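Enoyl-CoA hydratase/carnithine racemase (Magnetospirillum magneticum, PDB 4NEK) probably acts as an enoyl-CoA isomerase or a related enzyme of the enoyl-CoA hydratase/isomerase family, built on the crotonase-like fold. Local coordinates at residues V48-I53 and R191-K196; A90-V95 and K196-L201; H8-V13 and T185-A190; V16-P21 and A33-A38; L109-D114 and V170-G175. All blocks are in the same frame, centred on the assembly; numbering follows the deposited sequence.

Interaction 1. Residues V48-I53 and R191-K196; sequences VNVFLI and RKLAAK
N49 makes the one hydrogen bond across this contact. Its ND2 donates to A194 O over 3.0 Å, with an N-H...O angle of 149°. The donor lies in the carbonyl plane and uses a lone pair of A194 O, and that oxygen lies almost in the amide plane of N49. The amide is therefore aimed flat at its acceptor. The torsions set this up: CG of N49 stands beside its own backbone N (chi1 -71°), which sends the amide out toward the helix. An alanine here would remove the amide and would probably leave A194 O without this donor, with only a methyl to pack on A194.

The rest is apolar packing. N49 CB lies 4.1 Å from A194 CB. V50 points at the helix and touches it with one branch. Its CG2 is 3.8 Å from L193 CB and 4.0 Å from A194 CB, so this methyl meets two consecutive residues of the helix. The side chains of V50 and L193 cross at about a right angle.

K192 points away from the strand and forms salt bridges to E160 of a second subunit and D181 of a third. The contact joins the start of strand 50-54 and the residue before it to the C-terminal part of helix 179-194. One directed amide bond ties that residue to a helix carbonyl, and small, non-directional methyl contacts let helix and strand lie close together.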
# COMPACT_ATOMS: atom_id res chain seq x y z
N VAL C 48 27.04 -25.82 11.19
CA VAL C 48 25.90 -24.92 11.17
C VAL C 48 26.21 -23.59 10.47
O VAL C 48 27.15 -22.90 10.83
CB VAL C 48 25.49 -24.59 12.58
CG1 VAL C 48 24.42 -23.51 12.57
CG2 VAL C 48 24.97 -25.84 13.23
N ASN C 49 25.41 -23.27 9.47
CA ASN C 49 25.52 -22.02 8.77
C ASN C 49 24.43 -21.02 9.11
O ASN C 49 24.67 -19.83 9.01
CB ASN C 49 25.45 -22.26 7.28
CG ASN C 49 26.69 -22.95 6.75
OD1 ASN C 49 27.65 -23.20 7.47
ND2 ASN C 49 26.70 -23.19 5.47
N VAL C 50 23.26 -21.52 9.51
CA VAL C 50 22.10 -20.68 9.70
C VAL C 50 21.26 -21.26 10.82
O VAL C 50 21.16 -22.47 10.93
CB VAL C 50 21.27 -20.68 8.41
CG1 VAL C 50 20.00 -19.87 8.56
CG2 VAL C 50 22.08 -20.11 7.29
N PHE C 51 20.57 -20.39 11.57
CA PHE C 51 19.53 -20.81 12.52
C PHE C 51 18.14 -20.62 11.97
O PHE C 51 17.86 -19.66 11.28
CB PHE C 51 19.59 -19.96 13.77
CG PHE C 51 20.85 -20.14 14.58
CD1 PHE C 51 20.92 -21.11 15.54
CD2 PHE C 51 21.93 -19.28 14.41
CE1 PHE C 51 22.07 -21.26 16.30
CE2 PHE C 51 23.07 -19.42 15.16
CZ PHE C 51 23.16 -20.43 16.09
N LEU C 52 17.27 -21.52 12.37
CA LEU C 52 15.86 -21.37 12.08
C LEU C 52 15.04 -21.56 13.37
O LEU C 52 15.04 -22.62 13.95
CB LEU C 52 15.43 -22.39 11.07
CG LEU C 52 13.93 -22.53 10.86
CD1 LEU C 52 13.37 -21.22 10.35
CD2 LEU C 52 13.63 -23.60 9.85
N ILE C 53 14.35 -20.51 13.80
CA ILE C 53 13.58 -20.54 15.02
C ILE C 53 12.13 -20.70 14.75
O ILE C 53 11.56 -19.93 14.00
CB ILE C 53 13.67 -19.23 15.77
CG1 ILE C 53 15.11 -18.86 16.00
CG2 ILE C 53 13.01 -19.32 17.13
CD1 ILE C 53 15.19 -17.40 16.37
N ARG C 191 17.82 -22.57 3.95
CA ARG C 191 18.72 -23.35 3.07
C ARG C 191 19.37 -22.47 2.01
O ARG C 191 20.52 -22.63 1.67
CB ARG C 191 17.98 -24.47 2.36
CG ARG C 191 17.68 -25.63 3.26
CD ARG C 191 17.21 -26.83 2.44
NE ARG C 191 16.54 -27.79 3.32
CZ ARG C 191 17.16 -28.62 4.15
NH1 ARG C 191 18.49 -28.69 4.22
NH2 ARG C 191 16.44 -29.42 4.94
N LYS C 192 18.62 -21.52 1.50
CA LYS C 192 19.17 -20.66 0.51
C LYS C 192 20.30 -19.83 1.15
O LYS C 192 21.34 -19.63 0.55
CB LYS C 192 18.07 -19.80 -0.07
CG LYS C 192 18.53 -19.05 -1.27
CD LYS C 192 17.41 -18.32 -1.99
CE LYS C 192 18.01 -17.44 -3.09
NZ LYS C 192 17.00 -17.03 -4.12
N LEU C 193 20.12 -19.36 2.38
CA LEU C 193 21.20 -18.70 3.08
C LEU C 193 22.36 -19.65 3.36
O LEU C 193 23.53 -19.26 3.28
CB LEU C 193 20.72 -18.13 4.40
CG LEU C 193 19.84 -16.90 4.30
CD1 LEU C 193 19.22 -16.58 5.63
CD2 LEU C 193 20.64 -15.71 3.81
N ALA C 194 22.03 -20.90 3.68
CA ALA C 194 23.07 -21.84 4.05
C ALA C 194 23.91 -22.20 2.85
O ALA C 194 25.05 -22.60 3.02
CB ALA C 194 22.46 -23.10 4.67
N ALA C 195 23.37 -22.05 1.64
CA ALA C 195 24.14 -22.34 0.43
C ALA C 195 25.02 -21.19 0.01
O ALA C 195 25.83 -21.35 -0.86
CB ALA C 195 23.23 -22.70 -0.71
N LYS C 196 24.92 -20.03 0.64
CA LYS C 196 25.86 -18.96 0.36
C LYS C 196 27.20 -19.30 1.04
O LYS C 196 27.22 -20.12 1.96
CB LYS C 196 25.39 -17.66 0.98
CG LYS C 196 24.02 -17.25 0.58
CD LYS C 196 23.81 -17.31 -0.90
CE LYS C 196 22.64 -16.41 -1.26
NZ LYS C 196 22.08 -16.82 -2.54

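Interaction 2. Residues A90-V95 and K196-L201; sequences ARKPVV and KPRSIL
K92 has CG beside its backbone N (chi1 -59°), and the rest of the chain is extended, which carries NZ out to R198. The arginine comes the other way. Its CG is anti to the backbone N (chi1 -176°), and the chain then bends at chi3 (60°), which turns the guanidinium toward the lysine. The two chains meet at an oblique angle, and K92 NZ ends 3.8 Å from R198 NH1.

These are like charges, but they are brought together by a shared acceptor. Both K92 NZ and R198 NH1 donate to V48 O. K92 NZ also bonds G42 O, and R198 NH2 forms a salt bridge with D46. The negative charge of D46 and the two carbonyls probably offset much of the cost of the close approach.

Next to this polar pair the contact is apolar. P93 points at the helix, and its ring touches L201 with CG, 3.7 Å from CD2 and 4.2 Å from CG of the leucine. Both residues are buried. L193 of helix 179-194 and M157 of a second subunit also pack on both.

P197 takes the N-cap position of helix 198-208, and L201 N bonds P197 O over 3.0 Å in its first turn. This first turn lies beside the lead-in to strand 94-98. Strand 50-54 runs next to that strand in the sheet, and helix 179-194 comes just before helix 198-208 in the chain.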
# COMPACT_ATOMS: atom_id res chain seq x y z
N ALA C 90 24.32 -12.80 17.59
CA ALA C 90 24.65 -13.95 16.74
C ALA C 90 25.26 -13.53 15.44
O ALA C 90 24.70 -12.70 14.72
CB ALA C 90 23.41 -14.78 16.48
N ARG C 91 26.41 -14.12 15.12
CA ARG C 91 27.13 -13.79 13.89
C ARG C 91 26.50 -14.46 12.68
O ARG C 91 26.49 -13.93 11.58
CB ARG C 91 28.60 -14.18 14.03
CG ARG C 91 29.34 -13.43 15.15
CD ARG C 91 29.94 -12.07 14.72
NE ARG C 91 30.78 -12.10 13.51
CZ ARG C 91 31.62 -11.14 13.09
NH1 ARG C 91 32.29 -11.31 11.95
NH2 ARG C 91 31.82 -10.01 13.77
N LYS C 92 25.94 -15.63 12.89
CA LYS C 92 25.29 -16.35 11.80
C LYS C 92 23.84 -15.89 11.62
O LYS C 92 23.23 -15.37 12.52
CB LYS C 92 25.32 -17.87 12.05
CG LYS C 92 26.73 -18.41 12.18
CD LYS C 92 26.79 -19.93 12.48
CE LYS C 92 28.23 -20.36 12.71
NZ LYS C 92 28.37 -21.79 13.01
N PRO C 93 23.31 -16.09 10.44
CA PRO C 93 21.97 -15.65 10.14
C PRO C 93 20.91 -16.41 10.89
O PRO C 93 21.11 -17.57 11.23
CB PRO C 93 21.79 -15.97 8.64
CG PRO C 93 23.17 -16.19 8.11
CD PRO C 93 23.99 -16.67 9.27
N VAL C 94 19.79 -15.73 11.10
CA VAL C 94 18.70 -16.25 11.91
C VAL C 94 17.39 -15.99 11.17
O VAL C 94 17.08 -14.88 10.80
CB VAL C 94 18.66 -15.52 13.25
CG1 VAL C 94 17.51 -16.01 14.10
CG2 VAL C 94 19.98 -15.66 13.99
N VAL C 95 16.65 -17.06 10.91
CA VAL C 95 15.37 -16.98 10.24
C VAL C 95 14.31 -17.42 11.22
O VAL C 95 14.55 -18.34 11.98
CB VAL C 95 15.35 -17.97 9.07
CG1 VAL C 95 13.98 -17.97 8.37
CG2 VAL C 95 16.45 -17.64 8.08
N LYS C 196 24.92 -20.03 0.64
CA LYS C 196 25.86 -18.96 0.36
C LYS C 196 27.20 -19.30 1.04
O LYS C 196 27.22 -20.12 1.96
CB LYS C 196 25.39 -17.66 0.98
CG LYS C 196 24.02 -17.25 0.58
CD LYS C 196 23.81 -17.31 -0.90
CE LYS C 196 22.64 -16.41 -1.26
NZ LYS C 196 22.08 -16.82 -2.54
N PRO C 197 28.29 -18.64 0.64
CA PRO C 197 29.57 -18.79 1.34
C PRO C 197 29.56 -18.18 2.74
O PRO C 197 29.50 -16.95 2.88
CB PRO C 197 30.57 -18.05 0.43
CG PRO C 197 29.75 -17.09 -0.36
CD PRO C 197 28.41 -17.74 -0.53
N ARG C 198 29.63 -19.03 3.76
CA ARG C 198 29.43 -18.60 5.12
C ARG C 198 30.30 -17.43 5.53
O ARG C 198 29.84 -16.51 6.22
CB ARG C 198 29.61 -19.76 6.11
CG ARG C 198 29.29 -19.29 7.55
CD ARG C 198 29.29 -20.40 8.60
NE ARG C 198 30.58 -21.07 8.67
CZ ARG C 198 30.80 -22.27 9.17
NH1 ARG C 198 29.83 -22.99 9.69
NH2 ARG C 198 32.02 -22.75 9.13
N SER C 199 31.57 -17.47 5.19
CA SER C 199 32.48 -16.47 5.77
C SER C 199 32.13 -15.10 5.22
O SER C 199 32.23 -14.13 5.92
CB SER C 199 33.91 -16.82 5.45
OG SER C 199 34.00 -17.03 4.06
N ILE C 200 31.72 -15.04 3.97
CA ILE C 200 31.28 -13.78 3.39
C ILE C 200 29.95 -13.32 3.94
O ILE C 200 29.77 -12.16 4.32
CB ILE C 200 31.09 -13.89 1.87
CG1 ILE C 200 32.34 -14.48 1.18
CG2 ILE C 200 30.74 -12.53 1.29
CD1 ILE C 200 33.63 -13.72 1.44
N LEU C 201 29.01 -14.25 4.03
CA LEU C 201 27.69 -13.93 4.52
C LEU C 201 27.74 -13.32 5.89
O LEU C 201 27.03 -12.35 6.19
CB LEU C 201 26.85 -15.17 4.57
CG LEU C 201 25.35 -14.93 4.76
CD1 LEU C 201 24.78 -13.97 3.74
CD2 LEU C 201 24.60 -16.24 4.65

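Interaction 3. Residues H8-V13 and T185-A190; sequences HVEGGV and TAMAAA
V13 turns both methyls toward helix 179-194 and straddles A190. CG1 and CG2 each lie 4.0 Å from A190 CB. CG1 is also 4.0 Å from SE of M187, a selenomethionine, and CG2 is only slightly farther from it. The valine branches thus pack against two residues about one helical turn apart.

M187 starts off to the side and bends at its later torsions (chi2 61°, chi3 91°), which brings SE against the V13 methyls and CE to E10. The extended E10 side chain and M187 cross at about a right angle. CE comes closest to E10 OE2, 3.7 Å away, with CD and OE1 at 4.0 Å. The charge of E10 is answered elsewhere: OE2 forms a salt bridge with R191, one turn farther along the same helix.

An alanine in place of V13 would remove both methyls and would probably leave a gap facing M187 SE and A190 CB.

E10 and V13 are the ends of a type I' beta turn with G11 and G12 at its corners, in the hairpin of strands 5-10 and 13-18. The packing of V13 on M187 and A190 is apolar and non-directional, while the E10 carboxylate beside it finds its charged partner in R191, outside the two segments.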
# COMPACT_ATOMS: atom_id res chain seq x y z
N HIS C 8 17.99 -29.35 16.56
CA HIS C 8 18.72 -30.32 15.78
C HIS C 8 19.23 -29.67 14.51
O HIS C 8 18.73 -28.62 14.13
CB HIS C 8 17.81 -31.50 15.46
CG HIS C 8 16.76 -31.17 14.46
ND1 HIS C 8 16.94 -31.37 13.11
CD2 HIS C 8 15.51 -30.66 14.60
CE1 HIS C 8 15.84 -31.02 12.46
NE2 HIS C 8 14.96 -30.59 13.34
N VAL C 9 20.20 -30.29 13.85
CA VAL C 9 20.82 -29.72 12.66
C VAL C 9 20.50 -30.52 11.42
O VAL C 9 20.60 -31.70 11.45
CB VAL C 9 22.34 -29.71 12.82
CG1 VAL C 9 22.98 -29.11 11.59
CG2 VAL C 9 22.75 -28.94 14.06
N GLU C 10 20.12 -29.86 10.33
CA GLU C 10 19.87 -30.49 9.03
C GLU C 10 20.45 -29.61 7.94
O GLU C 10 20.03 -28.45 7.79
CB GLU C 10 18.33 -30.45 8.80
CG GLU C 10 17.33 -31.58 8.99
CD GLU C 10 15.93 -31.05 8.70
OE1 GLU C 10 15.07 -30.98 9.61
OE2 GLU C 10 15.69 -30.69 7.53
N GLY C 11 21.33 -30.14 7.11
CA GLY C 11 21.77 -29.43 5.90
C GLY C 11 22.27 -28.03 6.15
O GLY C 11 21.92 -27.09 5.42
N GLY C 12 23.06 -27.89 7.21
CA GLY C 12 23.64 -26.61 7.57
C GLY C 12 22.75 -25.66 8.38
O GLY C 12 23.16 -24.52 8.66
N VAL C 13 21.55 -26.12 8.74
CA VAL C 13 20.57 -25.31 9.42
C VAL C 13 20.31 -25.86 10.78
O VAL C 13 19.92 -27.01 10.93
CB VAL C 13 19.24 -25.32 8.66
CG1 VAL C 13 18.21 -24.49 9.38
CG2 VAL C 13 19.40 -24.78 7.25
N THR C 185 8.59 -22.98 3.90
CA THR C 185 9.06 -21.78 3.25
C THR C 185 10.20 -21.15 4.04
O THR C 185 11.17 -20.67 3.47
CB THR C 185 7.93 -20.77 3.14
OG1 THR C 185 6.85 -21.37 2.43
CG2 THR C 185 8.34 -19.55 2.40
N ALA C 186 10.05 -21.09 5.36
CA ALA C 186 11.09 -20.56 6.17
C ALA C 186 12.33 -21.43 6.06
O ALA C 186 13.45 -20.91 6.03
CB ALA C 186 10.64 -20.45 7.61
N MSE C 187 12.13 -22.74 5.97
CA MSE C 187 13.26 -23.65 5.84
C MSE C 187 13.93 -23.42 4.52
O MSE C 187 15.14 -23.50 4.42
CB MSE C 187 12.76 -25.08 6.00
CG MSE C 187 13.84 -26.10 5.72
SE MSE C 187 15.43 -25.96 6.92
CE MSE C 187 14.78 -27.21 8.30
N ALA C 188 13.15 -23.18 3.48
CA ALA C 188 13.74 -22.97 2.15
C ALA C 188 14.57 -21.72 2.16
O ALA C 188 15.63 -21.70 1.57
CB ALA C 188 12.66 -22.86 1.07
N ALA C 189 14.11 -20.70 2.86
CA ALA C 189 14.91 -19.49 2.99
C ALA C 189 16.20 -19.73 3.79
O ALA C 189 17.26 -19.24 3.42
CB ALA C 189 14.08 -18.42 3.63
N ALA C 190 16.10 -20.51 4.86
CA ALA C 190 17.27 -20.89 5.60
C ALA C 190 18.29 -21.64 4.75
O ALA C 190 19.50 -21.39 4.84
CB ALA C 190 16.88 -21.75 6.79

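Interaction 4. Residues V16-P21 and A33-A38; sequences VRMNRP and AALAEA
A38, whose methyl faces V16, donates from its N to A34 O over 2.9 Å, as in any helix turn. No polar bond crosses between the two segments, and the contact itself is wholly apolar.

V16 points toward the helix and divides its two methyls between two residues. CG1 meets L35 CD2 at 3.6 Å, which is the closest approach here. CG2 lies 4.2 Å from A38 CB. With chi1 at 178°, CG1 is anti to the backbone N and leans toward L35, while CG2 stays on the A38 side. L35 starts off to one side and reaches in with its CD2 branch, which also lies 4.3 Å from CG of M18, a selenomethionine. One leucine methyl thus spans two alternate residues of the strand. All four residues are buried.

Beyond the contact, L35 also packs on V5 and F83, and M18 on L27, M31 and F60.

Strand 16-18 and helix 33-38 run antiparallel, at 171°, with their axes 9.8 Å apart. They belong to the beta-alpha-beta crossover of strand 13-18, helix 29-44 and strand 50-54, and V16 pairs by its backbone with L52 of that next strand. R17 points away from the helix and forms a salt bridge with E183 of helix 179-194 on the other face of the sheet.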
# COMPACT_ATOMS: atom_id res chain seq x y z
N VAL C 16 15.63 -24.69 15.89
CA VAL C 16 15.45 -24.46 17.32
C VAL C 16 13.96 -24.19 17.52
O VAL C 16 13.47 -23.20 17.02
CB VAL C 16 16.25 -23.23 17.76
CG1 VAL C 16 16.02 -22.96 19.23
CG2 VAL C 16 17.74 -23.44 17.50
N ARG C 17 13.27 -25.10 18.17
CA ARG C 17 11.84 -25.05 18.23
C ARG C 17 11.36 -24.93 19.68
O ARG C 17 11.78 -25.70 20.53
CB ARG C 17 11.22 -26.29 17.62
CG ARG C 17 9.71 -26.19 17.64
CD ARG C 17 9.03 -27.48 17.26
NE ARG C 17 9.28 -27.90 15.89
CZ ARG C 17 8.62 -27.46 14.81
NH1 ARG C 17 7.63 -26.56 14.90
NH2 ARG C 17 8.95 -27.89 13.63
N MSE C 18 10.50 -23.96 19.96
CA MSE C 18 9.90 -23.83 21.28
C MSE C 18 8.76 -24.79 21.32
O MSE C 18 7.97 -24.87 20.38
CB MSE C 18 9.43 -22.43 21.53
CG MSE C 18 10.65 -21.50 21.55
SE MSE C 18 10.06 -19.59 21.65
CE MSE C 18 9.59 -19.31 19.73
N ASN C 19 8.67 -25.51 22.43
CA ASN C 19 7.79 -26.65 22.53
C ASN C 19 7.09 -26.76 23.88
O ASN C 19 7.28 -27.70 24.61
CB ASN C 19 8.60 -27.90 22.27
CG ASN C 19 7.72 -29.13 22.13
OD1 ASN C 19 6.65 -29.09 21.55
ND2 ASN C 19 8.19 -30.23 22.66
N ARG C 20 6.25 -25.78 24.17
CA ARG C 20 5.36 -25.79 25.30
C ARG C 20 3.98 -25.42 24.77
O ARG C 20 3.40 -24.42 25.14
CB ARG C 20 5.88 -24.78 26.33
CG ARG C 20 5.20 -24.85 27.67
CD ARG C 20 5.76 -23.78 28.59
NE ARG C 20 5.17 -23.87 29.93
CZ ARG C 20 4.89 -22.84 30.73
NH1 ARG C 20 5.12 -21.58 30.38
NH2 ARG C 20 4.34 -23.06 31.90
N PRO C 21 3.48 -26.23 23.86
CA PRO C 21 2.33 -25.78 23.08
C PRO C 21 1.10 -25.57 23.92
O PRO C 21 0.26 -24.74 23.54
CB PRO C 21 2.09 -26.92 22.09
CG PRO C 21 2.83 -28.08 22.65
CD PRO C 21 4.00 -27.52 23.40
N ALA C 33 17.14 -20.67 29.00
CA ALA C 33 18.47 -21.25 29.17
C ALA C 33 18.74 -22.22 28.02
O ALA C 33 19.80 -22.21 27.44
CB ALA C 33 18.58 -21.96 30.52
N ALA C 34 17.78 -23.08 27.73
CA ALA C 34 17.94 -24.01 26.63
C ALA C 34 18.12 -23.28 25.30
O ALA C 34 18.90 -23.71 24.49
CB ALA C 34 16.74 -24.94 26.56
N LEU C 35 17.41 -22.18 25.11
CA LEU C 35 17.53 -21.39 23.88
C LEU C 35 18.88 -20.74 23.77
O LEU C 35 19.49 -20.78 22.72
CB LEU C 35 16.46 -20.31 23.81
CG LEU C 35 15.05 -20.83 23.65
CD1 LEU C 35 14.02 -19.74 23.94
CD2 LEU C 35 14.85 -21.36 22.26
N ALA C 36 19.36 -20.15 24.85
CA ALA C 36 20.68 -19.55 24.84
C ALA C 36 21.73 -20.61 24.55
O ALA C 36 22.69 -20.37 23.82
CB ALA C 36 20.97 -18.87 26.16
N GLU C 37 21.56 -21.77 25.13
CA GLU C 37 22.52 -22.85 24.93
C GLU C 37 22.54 -23.24 23.47
O GLU C 37 23.60 -23.39 22.88
CB GLU C 37 22.15 -24.05 25.78
CG GLU C 37 23.25 -25.07 26.03
CD GLU C 37 22.79 -26.18 26.98
OE1 GLU C 37 21.86 -26.94 26.60
OE2 GLU C 37 23.31 -26.29 28.12
N ALA C 38 21.36 -23.41 22.89
CA ALA C 38 21.28 -23.76 21.47
C ALA C 38 21.98 -22.74 20.54
O ALA C 38 22.61 -23.13 19.57
CB ALA C 38 19.84 -23.92 21.06

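Interaction 5. Residues L109-D114 and V170-G175; sequences LLPHCD and VGLING
L172 makes the close part of this contact with a single methyl. CD1 lies 3.8 Å from both CG and CD of P111, so it rests on the CG-CD part of the proline ring. The same CD1 is 4.1 Å from L110 CB. L172 has CG anti to its own backbone N (chi1 -168°), and this carries the branch across to the short 3-10 turn of L110-H112. That turn is held by backbone bonds from H112 N to L109 O (3.0 Å) and from C113 N to L110 O (2.9 Å). It presents L110 and P111 side by side. M143 of helix 139-147 touches both P111 and L172 and continues the apolar packing.

The other side is loose. D114 and N174 cover a little of each other, but no hydrogen bond joins them. The carboxylate of D114 looks elsewhere: OD2 accepts from V94 N and forms a salt bridge with K205, while OD1 bonds H149 of a second subunit. This side is not left to solvent. R150 of that second subunit bonds both C113 O and G171 O, and so bridges the two segments.

Both segments are connections. L109-D114 leads from helix 105-108 to strand 115-118. V170-G175 leaves helix 164-169 through a Schellman motif at G171 and runs toward strand 175-176. These strands are neighbours, with 175-176 outermost in the sheet of this chain, and the contact packs their approaches together beside the subunit interface.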
# COMPACT_ATOMS: atom_id res chain seq x y z
N LEU C 109 11.89 -9.86 19.83
CA LEU C 109 12.97 -10.63 19.26
C LEU C 109 13.14 -10.49 17.74
O LEU C 109 14.24 -10.64 17.19
CB LEU C 109 12.66 -12.07 19.55
CG LEU C 109 13.75 -13.03 19.16
CD1 LEU C 109 14.91 -12.85 20.11
CD2 LEU C 109 13.22 -14.47 19.17
N LEU C 110 12.06 -10.23 17.05
CA LEU C 110 12.08 -10.34 15.60
C LEU C 110 12.99 -9.35 14.93
O LEU C 110 13.52 -9.63 13.83
CB LEU C 110 10.67 -10.21 15.07
CG LEU C 110 9.73 -11.28 15.62
CD1 LEU C 110 8.32 -11.07 15.08
CD2 LEU C 110 10.20 -12.68 15.31
N PRO C 111 13.17 -8.17 15.52
CA PRO C 111 14.10 -7.22 14.86
C PRO C 111 15.56 -7.69 14.84
O PRO C 111 16.33 -7.19 14.05
CB PRO C 111 13.98 -5.98 15.68
CG PRO C 111 12.59 -6.04 16.24
CD PRO C 111 12.32 -7.50 16.49
N HIS C 112 15.90 -8.68 15.65
CA HIS C 112 17.21 -9.27 15.59
C HIS C 112 17.30 -10.44 14.61
O HIS C 112 18.37 -10.96 14.41
CB HIS C 112 17.60 -9.74 16.99
CG HIS C 112 17.46 -8.68 18.01
ND1 HIS C 112 18.29 -7.58 18.05
CD2 HIS C 112 16.54 -8.50 18.98
CE1 HIS C 112 17.90 -6.77 19.01
NE2 HIS C 112 16.84 -7.31 19.60
N CYS C 113 16.19 -10.84 14.01
CA CYS C 113 16.25 -11.84 12.98
C CYS C 113 16.60 -11.23 11.63
O CYS C 113 16.39 -10.04 11.41
CB CYS C 113 14.95 -12.60 12.94
SG CYS C 113 14.67 -13.46 14.52
N ASP C 114 17.16 -12.05 10.74
CA ASP C 114 17.56 -11.61 9.43
C ASP C 114 16.42 -11.77 8.48
O ASP C 114 16.22 -10.92 7.61
CB ASP C 114 18.76 -12.36 9.00
CG ASP C 114 19.93 -12.12 9.95
OD1 ASP C 114 20.49 -11.00 9.96
OD2 ASP C 114 20.29 -13.06 10.72
N VAL C 170 5.96 -2.12 8.18
CA VAL C 170 7.08 -1.49 8.83
C VAL C 170 8.36 -2.32 8.76
O VAL C 170 9.36 -1.92 9.35
CB VAL C 170 6.78 -1.15 10.30
CG1 VAL C 170 5.48 -0.36 10.38
CG2 VAL C 170 6.71 -2.38 11.19
N GLY C 171 8.35 -3.45 8.05
CA GLY C 171 9.58 -4.20 7.86
C GLY C 171 9.98 -5.10 9.03
O GLY C 171 11.14 -5.54 9.18
N LEU C 172 8.99 -5.45 9.83
CA LEU C 172 9.22 -6.40 10.89
C LEU C 172 9.27 -7.81 10.36
O LEU C 172 9.93 -8.66 10.93
CB LEU C 172 8.13 -6.28 11.94
CG LEU C 172 8.38 -7.00 13.24
CD1 LEU C 172 9.58 -6.43 14.02
CD2 LEU C 172 7.14 -6.89 14.09
N ILE C 173 8.55 -8.07 9.29
CA ILE C 173 8.56 -9.42 8.68
C ILE C 173 8.75 -9.24 7.19
O ILE C 173 8.41 -8.19 6.66
CB ILE C 173 7.23 -10.20 8.89
CG1 ILE C 173 6.07 -9.48 8.23
CG2 ILE C 173 6.96 -10.38 10.36
CD1 ILE C 173 4.73 -10.17 8.47
N ASN C 174 9.20 -10.29 6.52
CA ASN C 174 9.38 -10.24 5.12
C ASN C 174 8.08 -10.53 4.40
O ASN C 174 7.90 -10.08 3.27
CB ASN C 174 10.40 -11.27 4.68
CG ASN C 174 11.79 -10.91 5.11
OD1 ASN C 174 12.56 -10.34 4.36
ND2 ASN C 174 12.12 -11.22 6.32
N GLY C 175 7.20 -11.33 4.98
CA GLY C 175 6.04 -11.74 4.23
C GLY C 175 5.13 -12.68 4.97
O GLY C 175 5.46 -13.18 6.02

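Overall arrangement
Interactions 1, 2 and 3 form one group. The centres of 1 and 3 are about 6 Å apart, and those of 1 and 2 about 7 Å. Interactions 1 and 3 both use helix 179-194 and are tied by the salt bridge R191 NH2 to E10 OE2 (3.0 Å). Interactions 1 and 2 share K196 and meet where K92 NZ bonds V48 O (2.7 Å). Interaction 4 packs helix 29-44 on the opposite face of the same sheet, its centre about 18 Å from that of interaction 1. The centres of interactions 2 and 5 are about 16 Å apart, yet the two touch through V94 N and D114 OD2 (2.8 Å). Interactions 1, 2 and 5 also reach the second subunit. All five are structural contacts within the crotonase-like fold.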